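Local coordinates for Lmo2470 protein (Listeria monocytogenes EGD-e, PDB 5HL3) that is an internalin that interacts with host afadin and facilitates crossing of the basement membrane by the bacterium, at residues L331-Y342 against C352-N361. Residues are numbered along the deposited sequence; the frame is centred on the assembly and turned at random.
Sequences LSPGEYKLDVSY and CSYDWNVTIN. With CA (calcium ion), chain H.
D339 faces both S353 and D355 across the strand pair, and the three side chains together hold a calcium ion, a worked example of how neighbouring strands can build a metal site from alternate residues. With CG anti to the backbone N (chi1 166°), the D339 side chain leans toward its partner strand. Its CB passes 3.8 Å from D355 OD1, and CG then divides the carboxylate between two tasks. D339 OD1 accepts a hydrogen bond of 2.8 Å from S341 OG on its syn lone pair, which helps fix the rotation of the group. D339 OD2, the other tip, binds calcium at 2.5 Å. S353 OG reaches the ion at 2.4 Å and D355 OD1 at 2.3 Å; four waters complete seven ligands, one of them also donating to D355 OD2. The positive ion probably offsets the mutual repulsion of the two aspartates.

The frame for this site is an antiparallel beta hairpin, strands 334-345 and 350-360, of the C-terminal domain, which probably has an immunoglobulin-like E-set fold. Strand 301-306 flanks one arm and strand 265-274 the other.

On the opposite face the hairpin is apolar and aromatic. W356, its CG between the backbone N and carbonyl carbon (chi1 73°), offers one face of its six-membered ring to L338 CB, which sits over the centre in a CH-pi contact, while V340 CG2 meets W356 CH2 at the ring edge, 3.7 Å away. Toward the turn, C352 CB stands over one face of the Y342 ring, 3.5 Å from its centroid, and SG approaches that ring obliquely; helix 285-292 packs on both residues. At the other end, back on the calcium-bearing face, T359 OG1 donates to E335 OE1 at 2.7 Å, slightly out of the carboxylate plane and on its syn side.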
# COMPACT_ATOMS: atom_id res chain seq x y z
N LEU A 331 -42.22 -18.38 2.81
CA LEU A 331 -41.32 -19.40 2.23
C LEU A 331 -41.63 -20.79 2.76
O LEU A 331 -42.01 -20.95 3.92
CB LEU A 331 -39.86 -19.07 2.53
CG LEU A 331 -39.36 -17.72 2.03
CD1 LEU A 331 -37.89 -17.50 2.36
CD2 LEU A 331 -39.57 -17.58 0.53
N SER A 332 -41.47 -21.79 1.90
CA SER A 332 -41.71 -23.17 2.30
C SER A 332 -40.43 -23.74 2.94
O SER A 332 -39.35 -23.11 2.87
CB SER A 332 -42.13 -24.00 1.08
OG SER A 332 -41.10 -23.98 0.11
N PRO A 333 -40.53 -24.91 3.60
CA PRO A 333 -39.33 -25.47 4.23
C PRO A 333 -38.19 -25.71 3.24
O PRO A 333 -38.43 -26.05 2.08
CB PRO A 333 -39.83 -26.80 4.83
CG PRO A 333 -41.29 -26.58 5.02
CD PRO A 333 -41.71 -25.76 3.84
N GLY A 334 -36.96 -25.50 3.69
CA GLY A 334 -35.80 -25.72 2.83
C GLY A 334 -34.63 -24.93 3.34
O GLY A 334 -34.68 -24.39 4.45
N GLU A 335 -33.58 -24.87 2.52
CA GLU A 335 -32.37 -24.12 2.83
C GLU A 335 -32.32 -22.91 1.91
O GLU A 335 -32.45 -23.05 0.69
CB GLU A 335 -31.14 -24.98 2.57
CG GLU A 335 -31.11 -26.33 3.28
CD GLU A 335 -30.98 -26.26 4.80
OE1 GLU A 335 -30.51 -25.22 5.30
OE2 GLU A 335 -31.33 -27.29 5.45
N TYR A 336 -32.06 -21.73 2.48
CA TYR A 336 -32.08 -20.48 1.75
C TYR A 336 -30.86 -19.62 1.99
O TYR A 336 -30.27 -19.65 3.07
CB TYR A 336 -33.31 -19.67 2.17
CG TYR A 336 -34.63 -20.35 1.84
CD1 TYR A 336 -35.20 -21.28 2.69
CD2 TYR A 336 -35.32 -20.03 0.66
CE1 TYR A 336 -36.40 -21.89 2.38
CE2 TYR A 336 -36.51 -20.64 0.34
CZ TYR A 336 -37.06 -21.57 1.20
OH TYR A 336 -38.25 -22.17 0.85
N LYS A 337 -30.47 -18.87 0.96
CA LYS A 337 -29.39 -17.87 1.03
C LYS A 337 -30.07 -16.50 1.04
O LYS A 337 -30.74 -16.14 0.06
CB LYS A 337 -28.49 -17.96 -0.18
CG LYS A 337 -27.72 -19.26 -0.29
CD LYS A 337 -26.59 -19.16 -1.31
CE LYS A 337 -27.09 -19.02 -2.74
NZ LYS A 337 -28.07 -20.04 -3.17
N LEU A 338 -29.94 -15.78 2.15
CA LEU A 338 -30.54 -14.44 2.33
C LEU A 338 -29.47 -13.36 2.19
O LEU A 338 -28.30 -13.58 2.47
CB LEU A 338 -31.23 -14.31 3.70
CG LEU A 338 -32.70 -14.73 3.76
CD1 LEU A 338 -32.92 -16.16 3.30
CD2 LEU A 338 -33.31 -14.51 5.15
N ASP A 339 -29.92 -12.17 1.77
CA ASP A 339 -29.06 -10.99 1.62
C ASP A 339 -29.81 -9.77 2.06
O ASP A 339 -30.99 -9.62 1.71
CB ASP A 339 -28.64 -10.81 0.16
CG ASP A 339 -28.05 -9.45 -0.12
OD1 ASP A 339 -28.73 -8.40 -0.00
OD2 ASP A 339 -26.93 -9.42 -0.56
N VAL A 340 -29.18 -8.94 2.89
CA VAL A 340 -29.68 -7.60 3.19
C VAL A 340 -28.62 -6.62 2.68
O VAL A 340 -27.42 -6.76 2.96
CB VAL A 340 -29.93 -7.38 4.70
CG1 VAL A 340 -30.03 -5.90 5.07
CG2 VAL A 340 -31.22 -8.04 5.09
N SER A 341 -29.10 -5.64 1.92
CA SER A 341 -28.22 -4.64 1.31
C SER A 341 -28.71 -3.24 1.63
O SER A 341 -29.92 -3.00 1.74
CB SER A 341 -28.14 -4.86 -0.19
OG SER A 341 -27.38 -6.05 -0.50
N TYR A 342 -27.77 -2.31 1.76
CA TYR A 342 -28.10 -0.92 2.00
C TYR A 342 -27.00 -0.05 1.40
O TYR A 342 -25.98 -0.54 0.89
CB TYR A 342 -28.32 -0.66 3.50
CG TYR A 342 -27.08 -0.76 4.33
CD1 TYR A 342 -26.66 -1.99 4.88
CD2 TYR A 342 -26.27 0.36 4.53
CE1 TYR A 342 -25.51 -2.06 5.62
CE2 TYR A 342 -25.13 0.28 5.28
CZ TYR A 342 -24.73 -0.93 5.80
OH TYR A 342 -23.57 -1.02 6.53
N CYS A 352 -23.44 -1.85 0.43
CA CYS A 352 -23.12 -2.61 1.62
C CYS A 352 -24.05 -3.82 1.64
O CYS A 352 -25.26 -3.64 1.66
CB CYS A 352 -23.25 -1.77 2.88
SG CYS A 352 -22.00 -0.46 3.03
N SER A 353 -23.50 -5.04 1.59
CA SER A 353 -24.32 -6.25 1.40
C SER A 353 -23.88 -7.37 2.30
O SER A 353 -22.70 -7.68 2.37
CB SER A 353 -24.18 -6.71 -0.06
OG SER A 353 -24.83 -7.96 -0.29
N TYR A 354 -24.84 -7.95 3.01
CA TYR A 354 -24.59 -8.97 4.04
C TYR A 354 -25.43 -10.20 3.76
O TYR A 354 -26.64 -10.10 3.64
CB TYR A 354 -24.85 -8.40 5.44
CG TYR A 354 -23.83 -7.33 5.75
CD1 TYR A 354 -23.99 -6.03 5.30
CD2 TYR A 354 -22.63 -7.68 6.36
CE1 TYR A 354 -23.00 -5.09 5.51
CE2 TYR A 354 -21.65 -6.73 6.59
CZ TYR A 354 -21.82 -5.46 6.14
OH TYR A 354 -20.81 -4.50 6.30
N ASP A 355 -24.78 -11.36 3.78
CA ASP A 355 -25.40 -12.62 3.42
C ASP A 355 -25.48 -13.56 4.62
O ASP A 355 -24.58 -13.53 5.47
CB ASP A 355 -24.53 -13.34 2.40
CG ASP A 355 -24.32 -12.56 1.15
OD1 ASP A 355 -24.97 -11.54 0.90
OD2 ASP A 355 -23.46 -13.03 0.38
N TRP A 356 -26.45 -14.46 4.63
CA TRP A 356 -26.48 -15.53 5.64
C TRP A 356 -27.37 -16.64 5.15
O TRP A 356 -28.18 -16.46 4.26
CB TRP A 356 -26.89 -15.02 7.04
CG TRP A 356 -28.35 -14.67 7.22
CD1 TRP A 356 -29.28 -15.41 7.89
CD2 TRP A 356 -29.03 -13.47 6.81
NE1 TRP A 356 -30.50 -14.78 7.89
CE2 TRP A 356 -30.36 -13.58 7.23
CE3 TRP A 356 -28.65 -12.33 6.10
CZ2 TRP A 356 -31.31 -12.61 6.97
CZ3 TRP A 356 -29.61 -11.35 5.86
CH2 TRP A 356 -30.92 -11.52 6.28
N ASN A 357 -27.18 -17.80 5.75
CA ASN A 357 -27.96 -19.00 5.41
C ASN A 357 -29.05 -19.26 6.43
O ASN A 357 -28.83 -19.14 7.63
CB ASN A 357 -27.05 -20.23 5.31
CG ASN A 357 -26.10 -20.17 4.14
OD1 ASN A 357 -26.35 -19.47 3.16
ND2 ASN A 357 -24.97 -20.89 4.25
N VAL A 358 -30.22 -19.62 5.93
CA VAL A 358 -31.38 -19.89 6.77
C VAL A 358 -31.93 -21.28 6.44
O VAL A 358 -32.12 -21.62 5.26
CB VAL A 358 -32.51 -18.86 6.55
CG1 VAL A 358 -33.73 -19.15 7.41
CG2 VAL A 358 -31.99 -17.45 6.84
N THR A 359 -32.15 -22.08 7.49
CA THR A 359 -32.83 -23.35 7.39
C THR A 359 -34.26 -23.09 7.88
O THR A 359 -34.47 -22.63 9.00
CB THR A 359 -32.17 -24.44 8.26
OG1 THR A 359 -30.78 -24.60 7.88
CG2 THR A 359 -32.92 -25.80 8.13
N ILE A 360 -35.25 -23.37 7.03
CA ILE A 360 -36.66 -23.28 7.41
C ILE A 360 -37.21 -24.69 7.57
O ILE A 360 -37.20 -25.49 6.64
CB ILE A 360 -37.49 -22.50 6.37
CG1 ILE A 360 -36.85 -21.13 6.15
CG2 ILE A 360 -38.94 -22.39 6.83
CD1 ILE A 360 -37.65 -20.14 5.32
N ASN A 361 -37.68 -24.99 8.77
CA ASN A 361 -38.28 -26.31 9.05
C ASN A 361 -39.78 -26.29 9.05
O ASN A 361 -40.39 -25.30 9.40
CB ASN A 361 -37.78 -26.81 10.40
CG ASN A 361 -36.33 -27.21 10.35
OD1 ASN A 361 -35.89 -27.87 9.40
ND2 ASN A 361 -35.58 -26.85 11.37
OXT ASN A 361 -40.41 -27.31 8.73
CA CA H . -24.59 -10.22 -1.00
O HOH W 1 -22.44 -9.61 0.10
O HOH W 2 -22.98 -11.71 -2.00
O HOH W 3 -24.36 -9.10 -2.99
O HOH W 4 -25.85 -11.81 -2.34